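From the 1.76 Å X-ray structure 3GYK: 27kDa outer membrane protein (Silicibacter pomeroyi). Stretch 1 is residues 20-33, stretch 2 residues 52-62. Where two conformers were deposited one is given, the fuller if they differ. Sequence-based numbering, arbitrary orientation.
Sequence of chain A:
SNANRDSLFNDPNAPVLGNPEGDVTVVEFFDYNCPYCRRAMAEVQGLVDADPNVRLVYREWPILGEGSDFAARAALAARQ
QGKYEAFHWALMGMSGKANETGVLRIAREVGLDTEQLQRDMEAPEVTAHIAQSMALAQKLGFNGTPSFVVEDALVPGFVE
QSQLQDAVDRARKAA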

ATOM      1  N   PRO A  20     -10.174 -10.882  -1.141  1.00  8.84           N
ATOM      2  CA  PRO A  20      -9.055 -11.496  -1.886  1.00  9.39           C
ATOM      3  C   PRO A  20      -9.492 -12.109  -3.219  1.00  9.04           C
ATOM      4  O   PRO A  20      -8.654 -12.337  -4.077  1.00  9.52           O
ATOM      5  CB  PRO A  20      -8.593 -12.630  -0.969  1.00 10.61           C
ATOM      6  CG  PRO A  20      -9.196 -12.329   0.369  1.00 12.20           C
ATOM      7  CD  PRO A  20     -10.454 -11.591   0.123  1.00  8.81           C
ATOM      8  N   GLU A  21     -10.775 -12.385  -3.373  1.00  7.50           N
ATOM      9  CA  GLU A  21     -11.294 -12.852  -4.678  1.00  8.45           C
ATOM     10  C   GLU A  21     -12.208 -11.844  -5.392  1.00  7.34           C
ATOM     11  O   GLU A  21     -13.056 -12.244  -6.211  1.00  7.01           O
ATOM     12  CB  GLU A  21     -12.016 -14.200  -4.516  1.00  8.25           C
ATOM     13  CG  GLU A  21     -11.087 -15.419  -4.375  1.00 13.03           C
ATOM     14  CD  GLU A  21     -10.052 -15.515  -5.483  1.00 17.82           C
ATOM     15  OE1 GLU A  21     -10.420 -15.424  -6.667  1.00 21.94           O
ATOM     16  OE2 GLU A  21      -8.871 -15.679  -5.169  1.00 22.26           O
ATOM     17  N   GLY A  22     -12.072 -10.562  -5.056  1.00  8.63           N
ATOM     18  CA  GLY A  22     -12.848  -9.487  -5.695  1.00  8.64           C
ATOM     19  C   GLY A  22     -12.573  -9.466  -7.193  1.00  8.55           C
ATOM     20  O   GLY A  22     -11.505  -9.898  -7.609  1.00  9.75           O
ATOM     21  N   ASP A  23     -13.526  -9.022  -7.996  1.00  7.80           N
ATOM     22  CA  ASP A  23     -13.370  -9.134  -9.473  1.00  7.51           C
ATOM     23  C   ASP A  23     -12.638  -7.956 -10.108  1.00  7.43           C
ATOM     24  O   ASP A  23     -12.375  -7.978 -11.315  1.00  7.41           O
ATOM     25  CB  ASP A  23     -14.711  -9.394 -10.172  1.00  7.68           C
ATOM     26  CG  ASP A  23     -15.647  -8.199 -10.130  1.00  8.10           C
ATOM     27  OD1 ASP A  23     -15.369  -7.211  -9.412  1.00  8.31           O
ATOM     28  OD2 ASP A  23     -16.695  -8.277 -10.805  1.00 13.26           O
ATOM     29  N   VAL A  24     -12.347  -6.938  -9.306  1.00  6.42           N
ATOM     30  CA  VAL A  24     -11.520  -5.787  -9.723  1.00  7.73           C
ATOM     31  C   VAL A  24     -10.406  -5.620  -8.697  1.00  9.00           C
ATOM     32  O   VAL A  24     -10.675  -5.539  -7.474  1.00  9.91           O
ATOM     33  CB  VAL A  24     -12.351  -4.503  -9.822  1.00  7.12           C
ATOM     34  CG1 VAL A  24     -11.463  -3.260 -10.080  1.00  7.88           C
ATOM     35  CG2 VAL A  24     -13.378  -4.646 -10.906  1.00  7.26           C
ATOM     36  N   THR A  25      -9.161  -5.576  -9.182  1.00  9.42           N
ATOM     37  CA  THR A  25      -8.010  -5.256  -8.320  1.00  9.09           C
ATOM     38  C   THR A  25      -7.592  -3.800  -8.454  1.00 10.36           C
ATOM     39  O   THR A  25      -7.391  -3.303  -9.579  1.00  9.88           O
ATOM     40  CB  THR A  25      -6.792  -6.156  -8.641  1.00  9.46           C
ATOM     41  OG1 THR A  25      -7.143  -7.512  -8.376  1.00  9.34           O
ATOM     42  CG2 THR A  25      -5.585  -5.804  -7.750  1.00  8.35           C
ATOM     43  N   VAL A  26      -7.469  -3.134  -7.307  1.00  9.83           N
ATOM     44  CA  VAL A  26      -6.911  -1.779  -7.239  1.00 10.57           C
ATOM     45  C   VAL A  26      -5.544  -1.888  -6.608  1.00 10.91           C
ATOM     46  O   VAL A  26      -5.421  -2.462  -5.516  1.00 11.71           O
ATOM     47  CB  VAL A  26      -7.801  -0.827  -6.393  1.00 10.21           C
ATOM     48  CG1 VAL A  26      -7.082   0.521  -6.156  1.00 10.51           C
ATOM     49  CG2 VAL A  26      -9.151  -0.630  -7.067  1.00 10.71           C
ATOM     50  N   VAL A  27      -4.512  -1.384  -7.281  1.00 10.17           N
ATOM     51  CA  VAL A  27      -3.180  -1.378  -6.675  1.00 10.42           C
ATOM     52  C   VAL A  27      -2.856   0.049  -6.258  1.00 10.07           C
ATOM     53  O   VAL A  27      -3.073   0.962  -7.046  1.00 11.11           O
ATOM     54  CB  VAL A  27      -2.111  -1.850  -7.694  1.00 11.07           C
ATOM     55  CG1 VAL A  27      -0.741  -1.884  -7.035  1.00 10.47           C
ATOM     56  CG2 VAL A  27      -2.485  -3.258  -8.258  1.00  9.65           C
ATOM     57  N   GLU A  28      -2.329   0.254  -5.046  1.00  9.83           N
ATOM     58  CA  GLU A  28      -1.902   1.603  -4.653  1.00 10.13           C
ATOM     59  C   GLU A  28      -0.407   1.567  -4.354  1.00 10.47           C
ATOM     60  O   GLU A  28       0.071   0.652  -3.668  1.00 11.53           O
ATOM     61  CB  GLU A  28      -2.634   2.063  -3.378  1.00  9.92           C
ATOM     62  CG  GLU A  28      -2.245   3.514  -3.014  1.00 12.21           C
ATOM     63  CD  GLU A  28      -2.872   4.048  -1.720  1.00 13.95           C
ATOM     64  OE1 GLU A  28      -3.701   3.349  -1.104  1.00 14.29           O
ATOM     65  OE2 GLU A  28      -2.471   5.184  -1.307  1.00 15.80           O
ATOM     66  N   PHE A  29       0.311   2.558  -4.883  1.00  9.81           N
ATOM     67  CA  PHE A  29       1.731   2.775  -4.575  1.00 10.00           C
ATOM     68  C   PHE A  29       1.751   3.972  -3.625  1.00  9.45           C
ATOM     69  O   PHE A  29       1.203   5.042  -3.948  1.00 11.18           O
ATOM     70  CB  PHE A  29       2.479   3.172  -5.851  1.00  8.89           C
ATOM     71  CG  PHE A  29       2.740   2.020  -6.829  1.00 10.30           C
ATOM     72  CD1 PHE A  29       4.044   1.580  -7.079  1.00  9.75           C
ATOM     73  CD2 PHE A  29       1.676   1.427  -7.546  1.00 10.86           C
ATOM     74  CE1 PHE A  29       4.306   0.556  -7.995  1.00 10.80           C
ATOM     75  CE2 PHE A  29       1.924   0.402  -8.477  1.00 10.13           C
ATOM     76  CZ  PHE A  29       3.227  -0.051  -8.693  1.00  9.28           C
ATOM     77  N   PHE A  30       2.412   3.839  -2.477  1.00 10.27           N
ATOM     78  CA  PHE A  30       2.319   4.911  -1.477  1.00  9.69           C
ATOM     79  C   PHE A  30       3.574   5.005  -0.595  1.00 10.02           C
ATOM     80  O   PHE A  30       4.413   4.087  -0.579  1.00  9.47           O
ATOM     81  CB  PHE A  30       1.096   4.664  -0.558  1.00  9.98           C
ATOM     82  CG  PHE A  30       1.127   3.322   0.119  1.00 10.94           C
ATOM     83  CD1 PHE A  30       1.882   3.129   1.265  1.00 10.80           C
ATOM     84  CD2 PHE A  30       0.435   2.232  -0.432  1.00 13.26           C
ATOM     85  CE1 PHE A  30       1.941   1.880   1.885  1.00 14.38           C
ATOM     86  CE2 PHE A  30       0.509   0.964   0.176  1.00 14.76           C
ATOM     87  CZ  PHE A  30       1.248   0.797   1.338  1.00 14.95           C
ATOM     88  N   ASP A  31       3.652   6.133   0.129  1.00 10.48           N
ATOM     89  CA  ASP A  31       4.776   6.467   1.036  1.00 10.63           C
ATOM     90  C   ASP A  31       4.104   7.066   2.268  1.00 10.18           C
ATOM     91  O   ASP A  31       3.211   7.915   2.137  1.00  9.46           O
ATOM     92  CB  ASP A  31       5.688   7.483   0.316  1.00 10.71           C
ATOM     93  CG  ASP A  31       6.868   7.959   1.160  1.00 11.62           C
ATOM     94  OD1 ASP A  31       6.625   8.500   2.265  1.00 11.70           O
ATOM     95  OD2 ASP A  31       8.026   7.835   0.689  1.00 11.60           O
ATOM     96  N   TYR A  32       4.529   6.630   3.463  1.00  9.93           N
ATOM     97  CA  TYR A  32       3.875   7.053   4.715  1.00  9.29           C
ATOM     98  C   TYR A  32       4.040   8.529   5.065  1.00  9.29           C
ATOM     99  O   TYR A  32       3.324   9.016   5.914  1.00  8.26           O
ATOM    100  CB  TYR A  32       4.266   6.159   5.924  1.00  9.46           C
ATOM    101  CG  TYR A  32       3.727   4.759   5.773  1.00 10.51           C
ATOM    102  CD1 TYR A  32       2.361   4.494   5.973  1.00 10.84           C
ATOM    103  CD2 TYR A  32       4.569   3.708   5.409  1.00 10.26           C
ATOM    104  CE1 TYR A  32       1.836   3.191   5.789  1.00 12.35           C
ATOM    105  CE2 TYR A  32       4.061   2.390   5.235  1.00 11.00           C
ATOM    106  CZ  TYR A  32       2.704   2.148   5.428  1.00 11.73           C
ATOM    107  OH  TYR A  32       2.227   0.867   5.224  1.00 10.97           O
ATOM    108  N   ASN A  33       4.943   9.238   4.376  1.00  8.98           N
ATOM    109  CA  ASN A  33       5.132  10.654   4.586  1.00  7.98           C
ATOM    110  C   ASN A  33       4.561  11.533   3.473  1.00  8.92           C
ATOM    111  O   ASN A  33       4.730  12.770   3.482  1.00  8.50           O
ATOM    112  CB  ASN A  33       6.612  10.938   4.795  1.00  8.32           C
ATOM    113  CG  ASN A  33       7.065  10.568   6.211  1.00  8.21           C
ATOM    114  OD1 ASN A  33       6.430  10.977   7.182  1.00 10.40           O
ATOM    115  ND2 ASN A  33       8.148   9.802   6.326  1.00  8.64           N
TER
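Stretch 2 52-62: PNVRLVYREWP

Stretch 2 runs as a parallel beta strand beside stretch 1: strand 54-60 pairs with strand 24-30, the axes crossing at -25° and approaching to 4.6 Å. The register is one to one, Val 24 with Val 54 through Phe 30 with Glu 60. Hydrogen bonds leave alternate residues of stretch 1: Arg 55 N to Val 24 O (2.9 Å), Val 26 N to Arg 55 O (2.8 Å), Val 57 N to Val 26 O (2.8 Å), and so on until Trp 61 N reaches Phe 30 O (3.0 Å), just past the strand.

One face carries Thr 25, Val 27 and Phe 29 against Arg 55, Val 57 and Arg 59. Arg 55 is t at chi1, chi2 and chi3, an extended chain that lets NH1 donate to Thr 25 OG1 (2.9 Å); Thr 25, at m, presents that hydroxyl, while its CG2 packs on Val 57 CG2 (3.6 Å). Arg 55 NE also makes a weak hydrogen bond to Pro 20 O (3.0 Å). Arg 59 takes m at chi1, which lays CG over the face of the Phe 29 ring, 3.7 Å from its centroid; m at chi2 and chi3 then turns the chain, and its guanidinium leads away to partners elsewhere in the structure.

The other face begins with valines at t: Val 26 CG2 meets Val 54 CG1, and Val 26 CG1 meets Leu 56 CD1, both at 4.0 Å. Farther along, Phe 30 takes p, and its ring leans toward the neighboring strand, its edge toward the face of Tyr 58 (Phe 30 CE2 to Tyr 58 CG 3.4 Å, planes at 73°). Glu 60, m with chi2 near -93°, brings OE2 within 2.6 Å of Tyr 32 OH, which donates to it; a water joins Glu 60 OE1 to Phe 30 O.

At the start, Gly 22 CA lies 3.3 Å from Asn 53 O; a CB there would clash with that oxygen.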

ATOM      1  N   PRO A  52     -17.736  -4.482  -1.655  1.00  7.01           N
ATOM      2  CA  PRO A  52     -17.162  -5.698  -1.096  1.00  7.16           C
ATOM      3  C   PRO A  52     -16.561  -6.619  -2.161  1.00  7.55           C
ATOM      4  O   PRO A  52     -16.158  -7.738  -1.837  1.00  8.89           O
ATOM      5  CB  PRO A  52     -18.366  -6.377  -0.429  1.00  7.38           C
ATOM      6  CG  PRO A  52     -19.545  -5.947  -1.219  1.00  7.31           C
ATOM      7  CD  PRO A  52     -19.209  -4.522  -1.685  1.00  5.56           C
ATOM      8  N   ASN A  53     -16.521  -6.166  -3.414  1.00  7.23           N
ATOM      9  CA  ASN A  53     -15.992  -6.992  -4.500  1.00  6.31           C
ATOM     10  C   ASN A  53     -14.714  -6.381  -5.088  1.00  7.53           C
ATOM     11  O   ASN A  53     -14.352  -6.635  -6.242  1.00  6.98           O
ATOM     12  CB  ASN A  53     -17.084  -7.214  -5.566  1.00  6.55           C
ATOM     13  CG  ASN A  53     -16.836  -8.454  -6.422  1.00  7.51           C
ATOM     14  OD1 ASN A  53     -16.142  -9.392  -6.011  1.00  9.65           O
ATOM     15  ND2 ASN A  53     -17.468  -8.492  -7.590  1.00  9.67           N
ATOM     16  N   VAL A  54     -14.037  -5.558  -4.285  1.00  7.55           N
ATOM     17  CA  VAL A  54     -12.768  -4.904  -4.687  1.00  8.58           C
ATOM     18  C   VAL A  54     -11.645  -5.557  -3.895  1.00  9.17           C
ATOM     19  O   VAL A  54     -11.718  -5.713  -2.667  1.00 10.26           O
ATOM     20  CB  VAL A  54     -12.799  -3.382  -4.409  1.00  7.51           C
ATOM     21  CG1 VAL A  54     -11.389  -2.763  -4.514  1.00 10.29           C
ATOM     22  CG2 VAL A  54     -13.753  -2.660  -5.405  1.00  6.61           C
ATOM     23  N   ARG A  55     -10.633  -5.995  -4.617  1.00  9.78           N
ATOM     24  CA  ARG A  55      -9.408  -6.507  -4.074  1.00 10.13           C
ATOM     25  C   ARG A  55      -8.382  -5.376  -4.101  1.00 10.54           C
ATOM     26  O   ARG A  55      -8.229  -4.721  -5.130  1.00  9.90           O
ATOM     27  CB  ARG A  55      -8.924  -7.557  -5.040  1.00 12.01           C
ATOM     28  CG  ARG A  55      -7.743  -8.327  -4.630  1.00 13.42           C
ATOM     29  CD  ARG A  55      -7.830  -9.545  -5.564  1.00 18.92           C
ATOM     30  NE  ARG A  55      -6.696 -10.396  -5.326  1.00 21.29           N
ATOM     31  CZ  ARG A  55      -5.523 -10.233  -5.915  1.00 22.25           C
ATOM     32  NH1 ARG A  55      -5.362  -9.277  -6.827  1.00 17.91           N
ATOM     33  NH2 ARG A  55      -4.526 -11.053  -5.600  1.00 23.11           N
ATOM     34  N   LEU A  56      -7.653  -5.181  -3.006  0.50 10.02           N
ATOM     35  CA  LEU A  56      -6.728  -4.041  -2.907  0.50 10.01           C
ATOM     36  C   LEU A  56      -5.300  -4.516  -2.658  0.50 10.46           C
ATOM     37  O   LEU A  56      -5.033  -5.151  -1.633  0.50 10.85           O
ATOM     38  CB  LEU A  56      -7.172  -3.135  -1.765  0.50 10.01           C
ATOM     39  CG  LEU A  56      -6.262  -1.972  -1.405  0.50  8.32           C
ATOM     40  CD1 LEU A  56      -6.341  -0.953  -2.515  0.50  7.70           C
ATOM     41  CD2 LEU A  56      -6.767  -1.380  -0.121  0.50  8.26           C
ATOM     42  N   VAL A  57      -4.392  -4.214  -3.593  1.00 10.74           N
ATOM     43  CA  VAL A  57      -3.005  -4.714  -3.554  1.00 10.81           C
ATOM     44  C   VAL A  57      -2.109  -3.518  -3.209  1.00 11.23           C
ATOM     45  O   VAL A  57      -2.225  -2.442  -3.816  1.00 10.99           O
ATOM     46  CB  VAL A  57      -2.569  -5.380  -4.899  1.00 11.34           C
ATOM     47  CG1 VAL A  57      -1.024  -5.574  -4.956  1.00 11.45           C
ATOM     48  CG2 VAL A  57      -3.284  -6.732  -5.085  1.00 10.32           C
ATOM     49  N   TYR A  58      -1.203  -3.708  -2.256  1.00 10.51           N
ATOM     50  CA  TYR A  58      -0.337  -2.606  -1.835  1.00 11.95           C
ATOM     51  C   TYR A  58       1.098  -2.737  -2.317  1.00 12.37           C
ATOM     52  O   TYR A  58       1.724  -3.807  -2.160  1.00 12.08           O
ATOM     53  CB  TYR A  58      -0.350  -2.514  -0.311  1.00 11.95           C
ATOM     54  CG  TYR A  58      -1.516  -1.749   0.272  1.00 13.99           C
ATOM     55  CD1 TYR A  58      -2.454  -1.106  -0.536  1.00 17.03           C
ATOM     56  CD2 TYR A  58      -1.634  -1.613   1.637  1.00 15.41           C
ATOM     57  CE1 TYR A  58      -3.497  -0.343   0.024  1.00 16.79           C
ATOM     58  CE2 TYR A  58      -2.670  -0.869   2.201  1.00 16.66           C
ATOM     59  CZ  TYR A  58      -3.586  -0.233   1.393  1.00 16.37           C
ATOM     60  OH  TYR A  58      -4.603   0.491   1.970  1.00 17.87           O
ATOM     61  N   ARG A  59       1.626  -1.644  -2.879  1.00 10.90           N
ATOM     62  CA  ARG A  59       3.038  -1.537  -3.188  1.00 10.46           C
ATOM     63  C   ARG A  59       3.626  -0.439  -2.285  1.00 10.51           C
ATOM     64  O   ARG A  59       3.335   0.773  -2.451  1.00 11.31           O
ATOM     65  CB  ARG A  59       3.277  -1.121  -4.657  1.00 11.08           C
ATOM     66  CG  ARG A  59       2.794  -2.128  -5.745  1.00  9.84           C
ATOM     67  CD  ARG A  59       3.250  -3.588  -5.536  1.00 12.38           C
ATOM     68  NE  ARG A  59       4.655  -3.754  -5.157  1.00 12.58           N
ATOM     69  CZ  ARG A  59       5.280  -4.928  -5.186  1.00 10.16           C
ATOM     70  NH1 ARG A  59       4.616  -6.020  -5.638  1.00  8.85           N
ATOM     71  NH2 ARG A  59       6.534  -5.040  -4.723  1.00  9.50           N
ATOM     72  N   GLU A  60       4.438  -0.866  -1.336  1.00  9.73           N
ATOM     73  CA  GLU A  60       5.180   0.085  -0.503  1.00  9.72           C
ATOM     74  C   GLU A  60       6.265   0.650  -1.382  1.00  9.93           C
ATOM     75  O   GLU A  60       7.134  -0.094  -1.869  1.00 10.65           O
ATOM     76  CB  GLU A  60       5.786  -0.665   0.690  1.00 10.70           C
ATOM     77  CG  GLU A  60       4.749  -1.278   1.608  1.00 11.24           C
ATOM     78  CD  GLU A  60       4.379  -0.327   2.773  1.00 11.34           C
ATOM     79  OE1 GLU A  60       5.005   0.748   2.887  1.00 12.51           O
ATOM     80  OE2 GLU A  60       3.486  -0.684   3.577  1.00 13.72           O
ATOM     81  N   TRP A  61       6.217   1.969  -1.599  1.00 10.58           N
ATOM     82  CA  TRP A  61       7.169   2.644  -2.481  1.00 10.48           C
ATOM     83  C   TRP A  61       7.739   3.856  -1.749  1.00 10.46           C
ATOM     84  O   TRP A  61       7.333   5.007  -1.986  1.00  9.49           O
ATOM     85  CB  TRP A  61       6.485   3.045  -3.799  1.00 10.61           C
ATOM     86  CG  TRP A  61       7.438   3.552  -4.836  1.00 10.74           C
ATOM     87  CD1 TRP A  61       8.772   3.234  -4.965  1.00 10.87           C
ATOM     88  CD2 TRP A  61       7.148   4.485  -5.886  1.00 11.17           C
ATOM     89  NE1 TRP A  61       9.324   3.918  -6.025  1.00 12.35           N
ATOM     90  CE2 TRP A  61       8.352   4.683  -6.610  1.00 11.13           C
ATOM     91  CE3 TRP A  61       5.981   5.160  -6.298  1.00 10.24           C
ATOM     92  CZ2 TRP A  61       8.440   5.555  -7.701  1.00 11.78           C
ATOM     93  CZ3 TRP A  61       6.079   6.039  -7.398  1.00 10.67           C
ATOM     94  CH2 TRP A  61       7.282   6.216  -8.075  1.00 11.30           C
ATOM     95  N   PRO A  62       8.643   3.587  -0.785  1.00 11.04           N
ATOM     96  CA  PRO A  62       9.222   4.681   0.004  1.00  9.71           C
ATOM     97  C   PRO A  62      10.191   5.525  -0.856  1.00 10.29           C
ATOM     98  O   PRO A  62      11.206   5.013  -1.344  1.00 11.86           O
ATOM     99  CB  PRO A  62       9.945   3.945   1.134  1.00  9.08           C
ATOM    100  CG  PRO A  62      10.326   2.580   0.512  1.00 10.06           C
ATOM    101  CD  PRO A  62       9.047   2.253  -0.273  1.00  9.71           C
TER
HETATM  102  O   HOH W   1      -5.801 -12.697  -3.534  1.00 21.09           O
HETATM  103  O   HOH W   2      -5.036   3.037   1.284  1.00 26.79           O
HETATM  104  O   HOH W   3       5.934   2.990   1.590  1.00 11.85           O